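Local coordinates for ribosomal RNA small subunit methyltransferase E (Legionella pneumophila, PDB 5O95), which probably methylates the N3 position of a specific uridine in 16S ribosomal RNA of the assembled 30S subunit, with S-adenosyl-L-methionine as methyl donor, at residues N136-A141 and Q149-R154; L194-E199 and I232-V237. All coordinates share one frame; numbering follows the deposited sequence.

The two contacts illustrate how one parallel sheet of a SPOUT-type methyltransferase domain receives helices at separate points across its width. Contact 1 packs helix 124-145 on the start of strand 152-158, at one margin of the sheet. Contact 2 sets helix 227-242 against strand 191-196, with strands 109-114 and 82-88 intervening in the sheet order. Their centres are 18 Å apart and their nearest atoms about 9 Å, so they do not touch, yet helix 94-104 packs against both. Along the chain they follow in series: contact 1 is complete before contact 2 begins. The first is structural packing, whereas the second borders the cofactor-binding and dimer-forming part of the domain.

Contact 1 of 2, residues N136-A141 and Q149-R154; sequences NIIIGA and QIPELR
Ile138 holds CG2 anti to its backbone N while CG1 lies anti to the carbonyl carbon (chi1 -67°), a rotamer that turns the two branches onto different residues of the loop and strand beyond: CG2 to Ile150 and Pro151, CD1 to Leu153. The setting is a beta-alpha-beta unit, in which helix 124-145 leads from strand 109-114 to its parallel neighbour 152-158 and lies back against the entry to that strand. The fit is tightest at the proline, where the Ile138 CG2 methyl presses on the ring at Pro151 CD, 3.4 Å away, and the two side chains run antiparallel, alongside one another. Ile150 also has CG2 anti to its backbone N, and this methyl comes within 3.8 Å of Ile138 CG2. Its other branch passes obliquely over Ile139, with Ile150 CD1 4.1 Å from Ile139 CG1. No hydrogen bond links the segments; the direct contact between them is apolar. Ile110 of strand 109-114 and Met99 of helix 94-104 also pack on Ile138, and Tyr10 packs on both Ile139 and Ile150. Glu152 points away from the helix and forms a salt bridge with Arg154: Arg154 NE is 2.8 Å from Glu152 OE2, which lies nearly in the guanidinium plane, while NE stands well above the carboxylate plane.

Contact 2 of 2, residues L194-E199 and I232-V237; sequences LIIGPE and ITALSV
Neither Leu194 nor Ala234, the pair that meets most closely here, carries a flat side-chain group; a planar group approached from both sides of its plane is the Ile232 carbonyl, just behind them. Its oxygen is gripped from opposite faces of the carbonyl plane: Ser236 N donates the helical bond to Ile232 O at 3.0 Å, and Ser236 OG donates a second to Ile232 O at 2.8 Å, tilted 30° from that plane. The serine hydroxyl is thereby folded back onto its own helix, and a polar group in a buried position is satisfied.

Across the contact itself the meeting is purely apolar. In Leu194, CG lies anti to the backbone N (chi1 172°) and CD2 in turn anti to CA, so that this methyl is the one extended towards the helix. There Leu194 CD2 abuts Ala234 CB at 3.5 Å, closer than usual for two methyls. Ile196, two residues on and so on the same side of the strand, adds a looser touch, its CD1 standing 4.4 Å from Ala234 CB. The single methyl of Ala234 thus faces Leu194 and Ile196, and both strand side chains converge on it.

The strand end runs straight into Gly197, which binds S-adenosyl-L-methionine, and two further cofactor-binding residues lie alongside: Leu174 packs on Ile196 and Leu220 on Ala234. This is consistent with the knotted cofactor pocket of SPOUT enzymes. Strand 191-196 is hydrogen-bonded between strands 82-88 and 170-174, while helix 227-242 packs beside helix 94-104 through Ile232 and Leu235 and meets the second subunit, where Ser236 OG is hydrogen-bonded to Thr233 OG1 of that subunit.

Contact 1 of 2, residues N136-A141 and Q149-R154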
loop_
_atom_site.group_PDB
_atom_site.type_symbol
_atom_site.label_atom_id
_atom_site.label_comp_id
_atom_site.label_asym_id
_atom_site.label_seq_id
_atom_site.Cartn_x
_atom_site.Cartn_y
_atom_site.Cartn_z
ATOM N N ASN B 136 10.873 15.669 -3.260
ATOM C CA ASN B 136 9.964 16.002 -4.350
ATOM C C ASN B 136 8.814 15.000 -4.456
ATOM O O ASN B 136 7.694 15.387 -4.779
ATOM C CB ASN B 136 10.718 16.243 -5.664
ATOM C CG ASN B 136 11.421 17.605 -5.688
ATOM O OD1 ASN B 136 11.049 18.504 -4.931
ATOM N ND2 ASN B 136 12.410 17.763 -6.559
ATOM N N ILE B 137 9.056 13.722 -4.152
ATOM C CA ILE B 137 7.965 12.745 -4.144
ATOM C C ILE B 137 6.957 13.060 -3.049
ATOM O O ILE B 137 5.739 12.942 -3.251
ATOM C CB ILE B 137 8.559 11.341 -3.986
ATOM C CG1 ILE B 137 9.259 10.975 -5.272
ATOM C CG2 ILE B 137 7.477 10.313 -3.643
ATOM C CD1 ILE B 137 10.179 9.751 -5.129
ATOM N N ILE B 138 7.445 13.448 -1.868
ATOM C CA ILE B 138 6.543 13.807 -0.779
ATOM C C ILE B 138 5.717 15.027 -1.154
ATOM O O ILE B 138 4.500 15.063 -0.941
ATOM C CB ILE B 138 7.346 14.035 0.506
ATOM C CG1 ILE B 138 7.971 12.709 0.976
ATOM C CG2 ILE B 138 6.506 14.706 1.557
ATOM C CD1 ILE B 138 8.992 12.921 2.060
ATOM N N ILE B 139 6.366 16.039 -1.741
ATOM C CA ILE B 139 5.621 17.239 -2.146
ATOM C C ILE B 139 4.552 16.880 -3.171
ATOM O O ILE B 139 3.387 17.310 -3.065
ATOM C CB ILE B 139 6.582 18.314 -2.678
ATOM C CG1 ILE B 139 7.342 18.933 -1.511
ATOM C CG2 ILE B 139 5.787 19.446 -3.343
ATOM C CD1 ILE B 139 8.590 19.756 -1.930
ATOM N N GLY B 140 4.922 16.051 -4.154
ATOM C CA GLY B 140 3.962 15.613 -5.148
ATOM C C GLY B 140 2.798 14.873 -4.519
ATOM O O GLY B 140 1.647 15.039 -4.927
ATOM N N ALA B 141 3.082 14.050 -3.505
ATOM C CA ALA B 141 2.013 13.300 -2.848
ATOM C C ALA B 141 1.093 14.222 -2.047
ATOM O O ALA B 141 -0.121 13.984 -1.971
ATOM C CB ALA B 141 2.613 12.202 -1.957
ATOM N N GLN B 149 0.479 20.755 4.356
ATOM C CA GLN B 149 1.676 20.808 5.163
ATOM C C GLN B 149 2.495 19.627 4.690
ATOM O O GLN B 149 1.934 18.555 4.449
ATOM C CB GLN B 149 1.314 20.629 6.634
ATOM C CG GLN B 149 2.461 20.715 7.604
ATOM C CD GLN B 149 2.000 20.730 9.058
ATOM O OE1 GLN B 149 0.894 21.182 9.388
ATOM N NE2 GLN B 149 2.857 20.236 9.944
ATOM N N ILE B 150 3.801 19.834 4.528
ATOM C CA ILE B 150 4.705 18.803 4.027
ATOM C C ILE B 150 5.276 18.029 5.209
ATOM O O ILE B 150 5.752 18.646 6.162
ATOM C CB ILE B 150 5.868 19.440 3.247
ATOM C CG1 ILE B 150 5.358 20.491 2.252
ATOM C CG2 ILE B 150 6.723 18.330 2.586
ATOM C CD1 ILE B 150 4.416 19.952 1.207
ATOM N N PRO B 151 5.249 16.682 5.188
ATOM C CA PRO B 151 5.898 15.913 6.256
ATOM C C PRO B 151 7.360 16.304 6.364
ATOM O O PRO B 151 7.997 16.663 5.375
ATOM C CB PRO B 151 5.786 14.448 5.783
ATOM C CG PRO B 151 4.894 14.421 4.613
ATOM C CD PRO B 151 4.593 15.855 4.172
ATOM N N GLU B 152 7.892 16.223 7.583
ATOM C CA GLU B 152 9.319 16.429 7.784
ATOM C C GLU B 152 10.080 15.220 7.256
ATOM O O GLU B 152 9.758 14.076 7.584
ATOM C CB GLU B 152 9.608 16.627 9.275
ATOM C CG GLU B 152 11.068 16.938 9.592
ATOM C CD GLU B 152 11.305 17.207 11.069
ATOM O OE1 GLU B 152 10.339 17.141 11.857
ATOM O OE2 GLU B 152 12.461 17.484 11.443
ATOM N N LEU B 153 11.085 15.467 6.413
ATOM C CA LEU B 153 11.960 14.414 5.916
ATOM C C LEU B 153 13.290 14.641 6.612
ATOM O O LEU B 153 13.937 15.674 6.411
ATOM C CB LEU B 153 12.095 14.466 4.396
ATOM C CG LEU B 153 13.142 13.525 3.775
ATOM C CD1 LEU B 153 12.836 12.080 4.106
ATOM C CD2 LEU B 153 13.180 13.709 2.259
ATOM N N ARG B 154 13.657 13.715 7.483
ATOM C CA ARG B 154 14.864 13.844 8.279
ATOM C C ARG B 154 16.047 13.219 7.556
ATOM O O ARG B 154 15.893 12.354 6.697
ATOM C CB ARG B 154 14.674 13.154 9.629
ATOM C CG ARG B 154 13.663 13.818 10.530
ATOM C CD ARG B 154 14.318 14.837 11.431
ATOM N NE ARG B 154 13.476 15.150 12.579
ATOM C CZ ARG B 154 13.547 14.525 13.751
ATOM N NH1 ARG B 154 14.427 13.548 13.935
ATOM N NH2 ARG B 154 12.736 14.874 14.739
#

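Contact 2 of 2, residues L194-E199 and I232-V237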
loop_
_atom_site.group_PDB
_atom_site.type_symbol
_atom_site.label_atom_id
_atom_site.label_comp_id
_atom_site.label_asym_id
_atom_site.label_seq_id
_atom_site.Cartn_x
_atom_site.Cartn_y
_atom_site.Cartn_z
ATOM N N LEU B 194 7.660 4.803 14.943
ATOM C CA LEU B 194 7.514 3.449 14.418
ATOM C C LEU B 194 8.751 3.104 13.612
ATOM O O LEU B 194 9.056 3.781 12.625
ATOM C CB LEU B 194 6.289 3.367 13.505
ATOM C CG LEU B 194 6.083 2.075 12.727
ATOM C CD1 LEU B 194 5.760 0.941 13.682
ATOM C CD2 LEU B 194 4.978 2.295 11.694
ATOM N N ILE B 195 9.430 2.032 14.012
ATOM C CA ILE B 195 10.592 1.508 13.304
ATOM C C ILE B 195 10.142 0.341 12.436
ATOM O O ILE B 195 9.605 -0.649 12.946
ATOM C CB ILE B 195 11.676 1.044 14.285
ATOM C CG1 ILE B 195 12.204 2.230 15.092
ATOM C CG2 ILE B 195 12.829 0.394 13.514
ATOM C CD1 ILE B 195 13.226 1.857 16.123
ATOM N N ILE B 196 10.372 0.448 11.131
ATOM C CA ILE B 196 10.220 -0.669 10.203
ATOM C C ILE B 196 11.610 -1.036 9.730
ATOM O O ILE B 196 12.297 -0.209 9.117
ATOM C CB ILE B 196 9.349 -0.275 9.011
ATOM C CG1 ILE B 196 8.051 0.323 9.545
ATOM C CG2 ILE B 196 9.149 -1.463 8.067
ATOM C CD1 ILE B 196 6.864 -0.096 8.833
ATOM N N GLY B 197 12.034 -2.267 10.027
ATOM C CA GLY B 197 13.337 -2.733 9.628
ATOM C C GLY B 197 13.357 -3.319 8.233
ATOM O O GLY B 197 12.357 -3.337 7.513
ATOM N N PRO B 198 14.524 -3.811 7.829
ATOM C CA PRO B 198 14.649 -4.452 6.520
ATOM C C PRO B 198 14.021 -5.834 6.554
ATOM O O PRO B 198 13.675 -6.374 7.607
ATOM C CB PRO B 198 16.166 -4.561 6.331
ATOM C CG PRO B 198 16.686 -4.741 7.754
ATOM C CD PRO B 198 15.763 -3.888 8.621
ATOM N N GLU B 199 13.906 -6.421 5.365
ATOM C CA GLU B 199 13.287 -7.737 5.254
ATOM C C GLU B 199 14.012 -8.780 6.088
ATOM O O GLU B 199 13.371 -9.686 6.620
ATOM C CB GLU B 199 13.158 -8.147 3.786
ATOM C CG GLU B 199 12.445 -7.062 2.981
ATOM C CD GLU B 199 11.554 -7.573 1.863
ATOM O OE1 GLU B 199 11.877 -8.626 1.273
ATOM O OE2 GLU B 199 10.534 -6.899 1.571
ATOM N N ILE B 232 2.997 0.874 4.907
ATOM C CA ILE B 232 1.693 1.476 4.644
ATOM C C ILE B 232 0.602 0.792 5.470
ATOM O O ILE B 232 -0.342 1.441 5.919
ATOM C CB ILE B 232 1.413 1.529 3.133
ATOM C CG1 ILE B 232 2.594 2.198 2.405
ATOM C CG2 ILE B 232 0.150 2.359 2.850
ATOM C CD1 ILE B 232 3.207 3.447 3.128
ATOM N N THR B 233 0.722 -0.513 5.716
ATOM C CA THR B 233 -0.213 -1.196 6.602
ATOM C C THR B 233 -0.121 -0.669 8.032
ATOM O O THR B 233 -1.148 -0.444 8.691
ATOM C CB THR B 233 0.107 -2.710 6.570
ATOM O OG1 THR B 233 -0.142 -3.197 5.239
ATOM C CG2 THR B 233 -0.720 -3.487 7.589
ATOM N N ALA B 234 1.095 -0.460 8.534
ATOM C CA ALA B 234 1.248 0.029 9.899
ATOM C C ALA B 234 0.676 1.436 10.037
ATOM O O ALA B 234 -0.036 1.737 11.000
ATOM C CB ALA B 234 2.735 0.035 10.282
ATOM N N LEU B 235 0.995 2.313 9.086
ATOM C CA LEU B 235 0.452 3.667 9.140
ATOM C C LEU B 235 -1.067 3.660 9.087
ATOM O O LEU B 235 -1.722 4.432 9.800
ATOM C CB LEU B 235 1.008 4.516 8.007
ATOM C CG LEU B 235 2.500 4.826 8.115
ATOM C CD1 LEU B 235 2.931 5.658 6.965
ATOM C CD2 LEU B 235 2.794 5.524 9.422
ATOM N N SER B 236 -1.649 2.792 8.253
ATOM C CA SER B 236 -3.112 2.713 8.174
ATOM C C SER B 236 -3.704 2.267 9.502
ATOM O O SER B 236 -4.711 2.812 9.968
ATOM C CB SER B 236 -3.512 1.716 7.079
ATOM O OG SER B 236 -3.057 2.073 5.787
ATOM N N VAL B 237 -3.114 1.231 10.104
ATOM C CA VAL B 237 -3.656 0.711 11.349
ATOM C C VAL B 237 -3.494 1.730 12.468
ATOM O O VAL B 237 -4.415 1.951 13.257
ATOM C CB VAL B 237 -3.003 -0.639 11.698
ATOM C CG1 VAL B 237 -3.426 -1.078 13.090
ATOM C CG2 VAL B 237 -3.357 -1.696 10.660
#